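Local coordinates for protein cGAS/DncV-like nucleotidyltransferase in E. coli homolog (Rhodothermus marinus SG0.5JP17-172, PDB 6E0K) that synthesises the cyclic dinucleotide 3',3'-cUAMP from UTP and ATP as a second messenger in a CBASS antiphage defence system, using magnesium, at residues Gly115-Lys120 with Met153-Pro158; Glu160-Val165 with Phe263-Ser268; Ser248-Gln253 with Asp257-Glu262. One frame throughout, in Å; residues are numbered along the deposited sequence.

The three contacts follow the chain from the nucleotidyltransferase core to its helical part. Interaction 1 comes first and closes a loop that is about half strand, bringing the turn at 115-120 to the end of strand 150-157. Interaction 2 opens just afterwards; just before strand 162-166 of the same sheet, Asp161 OD1 meets Tyr156 OH. It closes a long excursion, a little over half helix, by reaching the 263-268 turn. Interaction 3 lies within that excursion: 248-253 folds back on 257-262 ahead of helix 269-285. Interactions 2 and 3 touch, with Trp267 N bonded to Leu259 O. No two contacts cross along the chain.

Interaction 1: Gly115-Lys120 with Met153-Pro158; sequences GRKTLK and MTFYVP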
loop_
_atom_site.group_PDB
_atom_site.type_symbol
_atom_site.label_atom_id
_atom_site.label_comp_id
_atom_site.label_asym_id
_atom_site.label_seq_id
_atom_site.Cartn_x
_atom_site.Cartn_y
_atom_site.Cartn_z
ATOM N N GLY A 115 3.144 2.635 -18.210
ATOM C CA GLY A 115 2.901 1.273 -17.791
ATOM C C GLY A 115 1.426 0.917 -17.896
ATOM O O GLY A 115 0.591 1.713 -18.322
ATOM N N ARG A 116 1.121 -0.321 -17.492
ATOM C CA ARG A 116 -0.259 -0.803 -17.517
ATOM C C ARG A 116 -1.177 0.090 -16.689
ATOM O O ARG A 116 -2.279 0.448 -17.124
ATOM C CB ARG A 116 -0.317 -2.241 -16.999
ATOM C CG ARG A 116 0.491 -3.234 -17.810
ATOM C CD ARG A 116 -0.068 -3.367 -19.212
ATOM N NE ARG A 116 0.671 -4.339 -20.012
ATOM C CZ ARG A 116 0.414 -4.599 -21.289
ATOM N NH1 ARG A 116 -0.568 -3.954 -21.908
ATOM N NH2 ARG A 116 1.135 -5.496 -21.948
ATOM N N LYS A 117 -0.745 0.450 -15.483
ATOM C CA LYS A 117 -1.577 1.209 -14.567
ATOM C C LYS A 117 -0.920 2.494 -14.103
ATOM O O LYS A 117 -1.560 3.278 -13.392
ATOM C CB LYS A 117 -1.940 0.361 -13.338
ATOM C CG LYS A 117 -2.794 -0.870 -13.625
ATOM C CD LYS A 117 -3.013 -1.675 -12.349
ATOM C CE LYS A 117 -4.142 -2.679 -12.497
ATOM N NZ LYS A 117 -3.945 -3.572 -13.668
ATOM N N THR A 118 0.336 2.728 -14.473
ATOM C CA THR A 118 1.118 3.828 -13.933
ATOM C C THR A 118 2.000 4.416 -15.018
ATOM O O THR A 118 2.217 3.816 -16.072
ATOM C CB THR A 118 2.028 3.383 -12.786
ATOM O OG1 THR A 118 2.918 2.373 -13.272
ATOM C CG2 THR A 118 1.212 2.832 -11.623
ATOM N N LEU A 119 2.485 5.619 -14.741
ATOM C CA LEU A 119 3.551 6.246 -15.502
ATOM C C LEU A 119 4.842 5.978 -14.749
ATOM O O LEU A 119 4.914 6.233 -13.543
ATOM C CB LEU A 119 3.324 7.755 -15.639
ATOM C CG LEU A 119 2.419 8.342 -16.721
ATOM C CD1 LEU A 119 2.134 9.809 -16.437
ATOM C CD2 LEU A 119 3.091 8.190 -18.077
ATOM N N LYS A 120 5.841 5.438 -15.437
ATOM C CA LYS A 120 7.129 5.183 -14.807
ATOM C C LYS A 120 8.097 6.305 -15.152
ATOM O O LYS A 120 8.224 6.690 -16.319
ATOM C CB LYS A 120 7.698 3.832 -15.241
ATOM C CG LYS A 120 6.897 2.639 -14.678
ATOM C CD LYS A 120 7.645 1.320 -14.856
ATOM C CE LYS A 120 7.331 0.334 -13.726
ATOM N NZ LYS A 120 5.866 0.182 -13.502
ATOM N N MET A 153 -9.503 7.601 -4.498
ATOM C CA MET A 153 -9.115 8.075 -5.815
ATOM C C MET A 153 -9.389 6.961 -6.807
ATOM O O MET A 153 -9.603 5.804 -6.430
ATOM C CB MET A 153 -7.640 8.519 -5.856
ATOM C CG MET A 153 -6.644 7.508 -5.305
ATOM S SD MET A 153 -6.303 6.166 -6.466
ATOM C CE MET A 153 -4.581 5.797 -6.071
ATOM N N THR A 154 -9.386 7.314 -8.088
ATOM C CA THR A 154 -9.699 6.323 -9.102
ATOM C C THR A 154 -8.922 6.611 -10.379
ATOM O O THR A 154 -8.540 7.754 -10.659
ATOM C CB THR A 154 -11.217 6.275 -9.380
ATOM O OG1 THR A 154 -11.531 5.146 -10.210
ATOM C CG2 THR A 154 -11.680 7.540 -10.063
ATOM N N PHE A 155 -8.690 5.552 -11.151
ATOM C CA PHE A 155 -8.012 5.668 -12.431
ATOM C C PHE A 155 -8.554 4.587 -13.353
ATOM O O PHE A 155 -9.125 3.594 -12.903
ATOM C CB PHE A 155 -6.483 5.554 -12.285
ATOM C CG PHE A 155 -6.030 4.338 -11.514
ATOM C CD1 PHE A 155 -5.934 4.377 -10.131
ATOM C CD2 PHE A 155 -5.706 3.159 -12.172
ATOM C CE1 PHE A 155 -5.527 3.260 -9.409
ATOM C CE2 PHE A 155 -5.289 2.047 -11.459
ATOM C CZ PHE A 155 -5.202 2.098 -10.072
ATOM N N TYR A 156 -8.399 4.815 -14.651
ATOM C CA TYR A 156 -8.867 3.894 -15.677
ATOM C C TYR A 156 -7.702 3.026 -16.134
ATOM O O TYR A 156 -6.548 3.465 -16.141
ATOM C CB TYR A 156 -9.464 4.668 -16.858
ATOM C CG TYR A 156 -10.199 3.849 -17.890
ATOM C CD1 TYR A 156 -11.384 3.181 -17.577
ATOM C CD2 TYR A 156 -9.745 3.776 -19.205
ATOM C CE1 TYR A 156 -12.075 2.451 -18.539
ATOM C CE2 TYR A 156 -10.424 3.056 -20.164
ATOM C CZ TYR A 156 -11.589 2.386 -19.831
ATOM O OH TYR A 156 -12.270 1.671 -20.797
ATOM N N VAL A 157 -8.008 1.775 -16.465
ATOM C CA VAL A 157 -7.020 0.855 -17.020
ATOM C C VAL A 157 -7.438 0.571 -18.458
ATOM O O VAL A 157 -8.373 -0.214 -18.695
ATOM C CB VAL A 157 -6.909 -0.430 -16.182
ATOM C CG1 VAL A 157 -5.771 -1.304 -16.693
ATOM C CG2 VAL A 157 -6.706 -0.100 -14.722
ATOM N N PRO A 158 -6.820 1.224 -19.444
ATOM C CA PRO A 158 -7.297 1.070 -20.828
ATOM C C PRO A 158 -7.231 -0.350 -21.350
ATOM O O PRO A 158 -8.074 -0.729 -22.174
ATOM C CB PRO A 158 -6.370 2.006 -21.615
ATOM C CG PRO A 158 -6.051 3.092 -20.626
ATOM C CD PRO A 158 -5.905 2.373 -19.300
HETATM O O HOH W 1 -4.002 3.793 -15.658
#
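Lys117 and Val157 have the nearest CA atoms across the contact, 6.0 Å apart. Residues 115-120 form the turn leading from strand 112-114 into strand 119-122, and Gly115 N donates to Thr118 O at 2.6 Å within it. Residues 153-157 are the end of strand 150-157. Both strands belong to the mixed sheet of the nucleotidyltransferase fold, with strand 127-138 lying between them. The turn therefore faces the strand end without pairing with it.

A few side chains bridge the two segments. Phe155 and Val157 both project toward the turn. Lys117 passes obliquely over Val157, with its CG 4.1 Å from Val157 CG2. The Phe155 ring touches the same lysine nearer its backbone, with CE2 4.2 Å from Lys117 CB. Phe155 CG sits between its backbone N and carbonyl carbon (chi1 52°), and this sends the ring toward the lysine stem. Strand 127-138 and Trp92 also pack on Phe155. The lysine chain bends at its last torsion (chi4 54°). Its NZ has a long, weak ion pair with Glu160.

Arg116 to Lys120 all bind UTP, so two residues of the contact are themselves part of the UTP site. Phe155 also lies beside Asn166, another UTP-binding residue. Thr118 and Lys120 both bond to Asp129, a magnesium ligand, which ties the turn to the metal site. A water lies 2.6 Å from Tyr156 O, with Lys117 O a weak second partner; its protons cannot serve every acceptor nearby. The other branch of Val157, CG1, rests 3.9 Å from Arg116 O.

Interaction 2: Glu160-Val165 with Phe263-Ser268; sequences EDRWVV and FPEQWS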
loop_
_atom_site.group_PDB
_atom_site.type_symbol
_atom_site.label_atom_id
_atom_site.label_comp_id
_atom_site.label_asym_id
_atom_site.label_seq_id
_atom_site.Cartn_x
_atom_site.Cartn_y
_atom_site.Cartn_z
ATOM N N GLU A 160 -7.902 -3.014 -19.815
ATOM C CA GLU A 160 -8.884 -3.865 -19.168
ATOM C C GLU A 160 -10.280 -3.260 -19.145
ATOM O O GLU A 160 -11.192 -3.893 -18.607
ATOM C CB GLU A 160 -8.440 -4.185 -17.732
ATOM C CG GLU A 160 -7.077 -4.867 -17.668
ATOM C CD GLU A 160 -6.546 -5.003 -16.260
ATOM O OE1 GLU A 160 -7.225 -4.542 -15.322
ATOM O OE2 GLU A 160 -5.445 -5.573 -16.088
ATOM N N ASP A 161 -10.477 -2.079 -19.728
ATOM C CA ASP A 161 -11.759 -1.372 -19.701
ATOM C C ASP A 161 -12.381 -1.444 -18.308
ATOM O O ASP A 161 -13.465 -1.984 -18.100
ATOM C CB ASP A 161 -12.722 -1.923 -20.759
ATOM C CG ASP A 161 -14.084 -1.219 -20.743
ATOM O OD1 ASP A 161 -14.133 -0.037 -20.326
ATOM O OD2 ASP A 161 -15.102 -1.855 -21.118
ATOM N N ARG A 162 -11.647 -0.942 -17.320
ATOM C CA ARG A 162 -12.221 -0.923 -15.987
ATOM C C ARG A 162 -11.607 0.204 -15.180
ATOM O O ARG A 162 -10.502 0.676 -15.467
ATOM C CB ARG A 162 -12.030 -2.250 -15.250
ATOM C CG ARG A 162 -10.680 -2.425 -14.619
ATOM C CD ARG A 162 -10.564 -3.815 -13.998
ATOM N NE ARG A 162 -9.171 -4.212 -13.828
ATOM C CZ ARG A 162 -8.523 -4.201 -12.668
ATOM N NH1 ARG A 162 -7.253 -4.578 -12.616
ATOM N NH2 ARG A 162 -9.147 -3.823 -11.560
ATOM N N TRP A 163 -12.357 0.625 -14.168
ATOM C CA TRP A 163 -11.915 1.623 -13.209
ATOM C C TRP A 163 -11.490 0.945 -11.920
ATOM O O TRP A 163 -12.131 -0.009 -11.464
ATOM C CB TRP A 163 -13.028 2.626 -12.903
ATOM C CG TRP A 163 -13.393 3.493 -14.072
ATOM C CD1 TRP A 163 -14.344 3.241 -15.026
ATOM C CD2 TRP A 163 -12.807 4.756 -14.413
ATOM N NE1 TRP A 163 -14.384 4.276 -15.937
ATOM C CE2 TRP A 163 -13.445 5.213 -15.584
ATOM C CE3 TRP A 163 -11.804 5.543 -13.836
ATOM C CZ2 TRP A 163 -13.121 6.432 -16.187
ATOM C CZ3 TRP A 163 -11.461 6.737 -14.447
ATOM C CH2 TRP A 163 -12.124 7.173 -15.613
ATOM N N VAL A 164 -10.421 1.460 -11.327
ATOM C CA VAL A 164 -9.930 1.011 -10.036
ATOM C C VAL A 164 -10.148 2.136 -9.042
ATOM O O VAL A 164 -9.869 3.300 -9.352
ATOM C CB VAL A 164 -8.438 0.634 -10.102
ATOM C CG1 VAL A 164 -7.941 0.193 -8.728
ATOM C CG2 VAL A 164 -8.208 -0.454 -11.144
ATOM N N VAL A 165 -10.643 1.798 -7.853
ATOM C CA VAL A 165 -10.781 2.757 -6.762
ATOM C C VAL A 165 -9.885 2.317 -5.617
ATOM O O VAL A 165 -9.973 1.169 -5.164
ATOM C CB VAL A 165 -12.239 2.880 -6.297
ATOM C CG1 VAL A 165 -12.328 3.849 -5.125
ATOM C CG2 VAL A 165 -13.135 3.336 -7.462
ATOM N N PHE A 263 -11.100 -11.878 -6.314
ATOM C CA PHE A 263 -10.442 -10.995 -7.261
ATOM C C PHE A 263 -8.933 -10.961 -7.014
ATOM O O PHE A 263 -8.474 -11.223 -5.898
ATOM C CB PHE A 263 -11.021 -9.590 -7.156
ATOM C CG PHE A 263 -12.457 -9.498 -7.588
ATOM C CD1 PHE A 263 -12.779 -9.318 -8.924
ATOM C CD2 PHE A 263 -13.485 -9.597 -6.663
ATOM C CE1 PHE A 263 -14.099 -9.235 -9.330
ATOM C CE2 PHE A 263 -14.809 -9.514 -7.061
ATOM C CZ PHE A 263 -15.115 -9.332 -8.396
ATOM N N PRO A 264 -8.137 -10.663 -8.048
ATOM C CA PRO A 264 -6.686 -10.512 -7.835
ATOM C C PRO A 264 -6.321 -9.320 -6.961
ATOM O O PRO A 264 -5.203 -9.284 -6.424
ATOM C CB PRO A 264 -6.133 -10.359 -9.259
ATOM C CG PRO A 264 -7.306 -9.921 -10.088
ATOM C CD PRO A 264 -8.503 -10.579 -9.473
ATOM N N GLU A 265 -7.227 -8.352 -6.794
ATOM C CA GLU A 265 -7.022 -7.273 -5.833
ATOM C C GLU A 265 -7.046 -7.770 -4.390
ATOM O O GLU A 265 -6.638 -7.041 -3.479
ATOM C CB GLU A 265 -8.096 -6.196 -6.026
ATOM C CG GLU A 265 -8.045 -5.453 -7.367
ATOM C CD GLU A 265 -8.424 -6.322 -8.562
ATOM O OE1 GLU A 265 -9.246 -7.251 -8.398
ATOM O OE2 GLU A 265 -7.890 -6.079 -9.666
ATOM N N GLN A 266 -7.527 -8.984 -4.159
ATOM C CA GLN A 266 -7.650 -9.551 -2.830
ATOM C C GLN A 266 -6.691 -10.720 -2.671
ATOM O O GLN A 266 -6.223 -11.310 -3.651
ATOM C CB GLN A 266 -9.089 -10.009 -2.582
ATOM C CG GLN A 266 -10.077 -8.882 -2.798
ATOM C CD GLN A 266 -11.492 -9.365 -2.869
ATOM O OE1 GLN A 266 -11.838 -10.186 -3.719
ATOM N NE2 GLN A 266 -12.329 -8.868 -1.970
ATOM N N TRP A 267 -6.415 -11.051 -1.419
ATOM C CA TRP A 267 -5.583 -12.193 -1.083
ATOM C C TRP A 267 -6.480 -13.422 -0.959
ATOM O O TRP A 267 -7.669 -13.386 -1.287
ATOM C CB TRP A 267 -4.810 -11.914 0.202
ATOM C CG TRP A 267 -3.472 -12.597 0.295
ATOM C CD1 TRP A 267 -2.786 -13.202 -0.717
ATOM C CD2 TRP A 267 -2.654 -12.711 1.465
ATOM N NE1 TRP A 267 -1.589 -13.696 -0.245
ATOM C CE2 TRP A 267 -1.485 -13.407 1.091
ATOM C CE3 TRP A 267 -2.797 -12.291 2.796
ATOM C CZ2 TRP A 267 -0.459 -13.694 2.003
ATOM C CZ3 TRP A 267 -1.781 -12.568 3.700
ATOM C CH2 TRP A 267 -0.624 -13.270 3.296
ATOM N N SER A 268 -5.928 -14.531 -0.488
ATOM C CA SER A 268 -6.733 -15.700 -0.189
ATOM C C SER A 268 -6.382 -16.192 1.204
ATOM O O SER A 268 -5.244 -16.045 1.664
ATOM C CB SER A 268 -6.541 -16.811 -1.231
ATOM O OG SER A 268 -5.344 -17.540 -1.017
#
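Arg162 and Glu265 make the salt bridge that carries this surface contact, with Arg162 NH2 3.2 Å from Glu265 OE2. The side chains come from opposite directions. The guanidinium and carboxylate planes are 65° apart, so the groups do not meet as a flat, two-pronged pair. One carboxylate oxygen does the touching: Glu265 OE2 is also 3.4 Å from Arg162 NH1. The glutamate chain bends at chi2 (69°), while the arginine is extended from CG to NE.

A second ionic link lies within 160-165. Glu160 reaches the guanidinium at its edge, in its plane. Arg162 NE lies a doubtfully short 2.5 Å from Glu160 OE1, and NH1 gives the same oxygen a weak bond. This grip may limit rotation of the guanidinium. Glu160, Arg162 and Glu265 thus form a salt-bridge network, with the arginine between two acids. Its positive charge probably offsets the repulsion between them, since Glu160 OE1 and Glu265 OE2 are 5.9 Å apart.

Hydrogen bonds shape the segment that presents Glu265. Phe263 to Gln266 is a type I beta turn, closed by Gln266 N to Phe263 O at 3.0 Å. Phe263 N donates in turn to Gln266 OE1, in the carbonyl plane. Further on, Ser268 is the N-cap of helix 269-285, with its OG bonded to Lys271 N.

Apolar packing adds little across the contact. Arg162 does lie against Lys117, which binds UTP, and Glu265 itself binds ATP. The salt bridge joins the nucleotidyltransferase sheet to the turn before the last helix, at the nucleotide-binding cleft between the two parts of this CD-NTase.

Interaction 3: Ser248-Gln253 with Asp257-Glu262; sequences SKFRCQ and DDLFGE
Phe250 and Phe260 lie side by side and point the same way. Phe260 CE2 comes obliquely to Phe250 CB, 3.9 Å away. Leu259 fills the angle beside them: its CG sits over the centre of the Phe260 ring, 3.9 Å above the plane, and its CD2 lies at the edge of the Phe250 ring. Trp241 and Leu242 of helix 231-244 pack on Phe250, while Phe260 faces helix 269-285.

Cys252 is the second bump. Its SG drops into a hollow formed by Asp257 CB, Asp258 O and the CA of Leu259, 3.8 Å from the first of these. Tyr213 and Cys217 of helix 212-220 also pack against this sulfur's residue.

The backbones themselves come close, with a single beta bridge between Arg251 and Asp258. Cys252 N donates to Asp257 O at 2.8 Å, and Leu259 N to Phe250 O at 3.1 Å. The latter is nearly straight at the hydrogen (178°). A water accepts from Phe260 N and lies within bonding distance of the Ser248 and Phe250 carbonyls.

Arg251 starts out away from the partner segment, but bends at chi2 and chi3 (-80° and -77°) and curls back over it. Asp257 O then lies under one guanidinium face. Arg251 NH1 reaches Asp258 OD1 at 2.8 Å, in the guanidinium plane but from above the carboxylate plane, and NH2 bonds to Gly255 O. Another water donates to the same aspartate oxygen.

The chemistry divides by side. Apolar groups point into the surrounding helices, and the salt bridge lies on the partly exposed side. Together with the backbone bonds, it should hold this tight reversal of the chain closed.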
loop_
_atom_site.group_PDB
_atom_site.type_symbol
_atom_site.label_atom_id
_atom_site.label_comp_id
_atom_site.label_asym_id
_atom_site.label_seq_id
_atom_site.Cartn_x
_atom_site.Cartn_y
_atom_site.Cartn_z
ATOM N N SER A 248 -12.025 -14.647 7.685
ATOM C CA SER A 248 -12.913 -14.427 6.547
ATOM C C SER A 248 -13.421 -12.994 6.474
ATOM O O SER A 248 -13.654 -12.481 5.373
ATOM C CB SER A 248 -14.086 -15.411 6.597
ATOM O OG SER A 248 -14.963 -15.123 7.675
ATOM N N LYS A 249 -13.586 -12.325 7.615
ATOM C CA LYS A 249 -14.104 -10.962 7.629
ATOM C C LYS A 249 -13.014 -9.911 7.806
ATOM O O LYS A 249 -13.332 -8.759 8.123
ATOM C CB LYS A 249 -15.156 -10.786 8.727
ATOM C CG LYS A 249 -16.346 -11.738 8.671
ATOM C CD LYS A 249 -17.410 -11.309 9.681
ATOM C CE LYS A 249 -18.586 -12.271 9.718
ATOM N NZ LYS A 249 -19.803 -11.636 10.309
ATOM N N PHE A 250 -11.745 -10.267 7.608
ATOM C CA PHE A 250 -10.686 -9.266 7.715
ATOM C C PHE A 250 -10.893 -8.172 6.680
ATOM O O PHE A 250 -11.271 -8.432 5.533
ATOM C CB PHE A 250 -9.296 -9.881 7.519
ATOM C CG PHE A 250 -8.724 -10.534 8.755
ATOM C CD1 PHE A 250 -9.535 -10.888 9.824
ATOM C CD2 PHE A 250 -7.361 -10.781 8.839
ATOM C CE1 PHE A 250 -8.995 -11.503 10.948
ATOM C CE2 PHE A 250 -6.815 -11.384 9.954
ATOM C CZ PHE A 250 -7.630 -11.743 11.013
ATOM N N ARG A 251 -10.636 -6.942 7.095
ATOM C CA ARG A 251 -10.751 -5.779 6.239
ATOM C C ARG A 251 -9.356 -5.251 5.963
ATOM O O ARG A 251 -8.444 -5.412 6.776
ATOM C CB ARG A 251 -11.605 -4.699 6.904
ATOM C CG ARG A 251 -12.993 -5.179 7.268
ATOM C CD ARG A 251 -13.875 -5.162 6.051
ATOM N NE ARG A 251 -14.294 -3.801 5.744
ATOM C CZ ARG A 251 -14.947 -3.446 4.644
ATOM N NH1 ARG A 251 -15.254 -4.353 3.723
ATOM N NH2 ARG A 251 -15.290 -2.175 4.463
ATOM N N CYS A 252 -9.189 -4.635 4.802
ATOM C CA CYS A 252 -7.931 -3.978 4.506
ATOM C C CYS A 252 -7.701 -2.815 5.462
ATOM O O CYS A 252 -8.626 -2.307 6.102
ATOM C CB CYS A 252 -7.915 -3.490 3.061
ATOM S SG CYS A 252 -7.779 -4.880 1.895
ATOM N N GLN A 253 -6.437 -2.397 5.548
ATOM C CA GLN A 253 -6.073 -1.295 6.432
ATOM C C GLN A 253 -6.820 -0.013 6.081
ATOM O O GLN A 253 -7.052 0.825 6.961
ATOM C CB GLN A 253 -4.558 -1.087 6.382
ATOM C CG GLN A 253 -4.015 -0.002 7.307
ATOM C CD GLN A 253 -2.514 -0.139 7.497
ATOM O OE1 GLN A 253 -2.050 -1.151 8.021
ATOM N NE2 GLN A 253 -1.762 0.864 7.092
ATOM N N ASP A 257 -12.067 -2.114 1.894
ATOM C CA ASP A 257 -12.029 -3.329 1.094
ATOM C C ASP A 257 -11.943 -4.563 1.980
ATOM O O ASP A 257 -11.416 -4.515 3.095
ATOM C CB ASP A 257 -10.816 -3.344 0.157
ATOM C CG ASP A 257 -10.736 -2.126 -0.751
ATOM O OD1 ASP A 257 -11.784 -1.639 -1.224
ATOM O OD2 ASP A 257 -9.594 -1.683 -1.007
ATOM N N ASP A 258 -12.443 -5.680 1.454
ATOM C CA ASP A 258 -12.174 -6.978 2.055
ATOM C C ASP A 258 -10.780 -7.450 1.675
ATOM O O ASP A 258 -10.352 -7.307 0.526
ATOM C CB ASP A 258 -13.191 -8.021 1.607
ATOM C CG ASP A 258 -14.547 -7.822 2.233
ATOM O OD1 ASP A 258 -14.648 -7.064 3.220
ATOM O OD2 ASP A 258 -15.509 -8.445 1.744
ATOM N N LEU A 259 -10.085 -8.045 2.641
ATOM C CA LEU A 259 -8.747 -8.548 2.361
ATOM C C LEU A 259 -8.799 -9.827 1.532
ATOM O O LEU A 259 -7.931 -10.053 0.680
ATOM C CB LEU A 259 -7.990 -8.786 3.669
ATOM C CG LEU A 259 -6.596 -9.410 3.543
ATOM C CD1 LEU A 259 -5.730 -8.591 2.587
ATOM C CD2 LEU A 259 -5.957 -9.482 4.905
ATOM N N PHE A 260 -9.800 -10.672 1.761
ATOM C CA PHE A 260 -9.874 -11.990 1.145
ATOM C C PHE A 260 -11.053 -12.087 0.189
ATOM O O PHE A 260 -12.162 -11.640 0.503
ATOM C CB PHE A 260 -9.978 -13.078 2.213
ATOM C CG PHE A 260 -8.804 -13.111 3.131
ATOM C CD1 PHE A 260 -7.554 -13.448 2.643
ATOM C CD2 PHE A 260 -8.932 -12.783 4.476
ATOM C CE1 PHE A 260 -6.463 -13.458 3.469
ATOM C CE2 PHE A 260 -7.835 -12.795 5.311
ATOM C CZ PHE A 260 -6.595 -13.137 4.803
ATOM N N GLY A 261 -10.809 -12.692 -0.965
ATOM C CA GLY A 261 -11.858 -12.836 -1.955
ATOM C C GLY A 261 -11.302 -13.411 -3.236
ATOM O O GLY A 261 -10.143 -13.827 -3.300
ATOM N N GLU A 262 -12.148 -13.417 -4.266
ATOM C CA GLU A 262 -11.819 -14.081 -5.519
ATOM C C GLU A 262 -11.112 -13.186 -6.527
ATOM O O GLU A 262 -10.574 -13.702 -7.513
ATOM C CB GLU A 262 -13.085 -14.655 -6.155
ATOM C CG GLU A 262 -13.596 -15.867 -5.420
ATOM C CD GLU A 262 -12.472 -16.818 -5.062
ATOM O OE1 GLU A 262 -11.747 -17.256 -5.982
ATOM O OE2 GLU A 262 -12.297 -17.106 -3.858
HETATM O O HOH W 2 -11.792 -10.480 3.859
HETATM O O HOH W 3 -13.573 -13.021 2.885
HETATM O O HOH W 4 -15.686 -7.930 5.710
#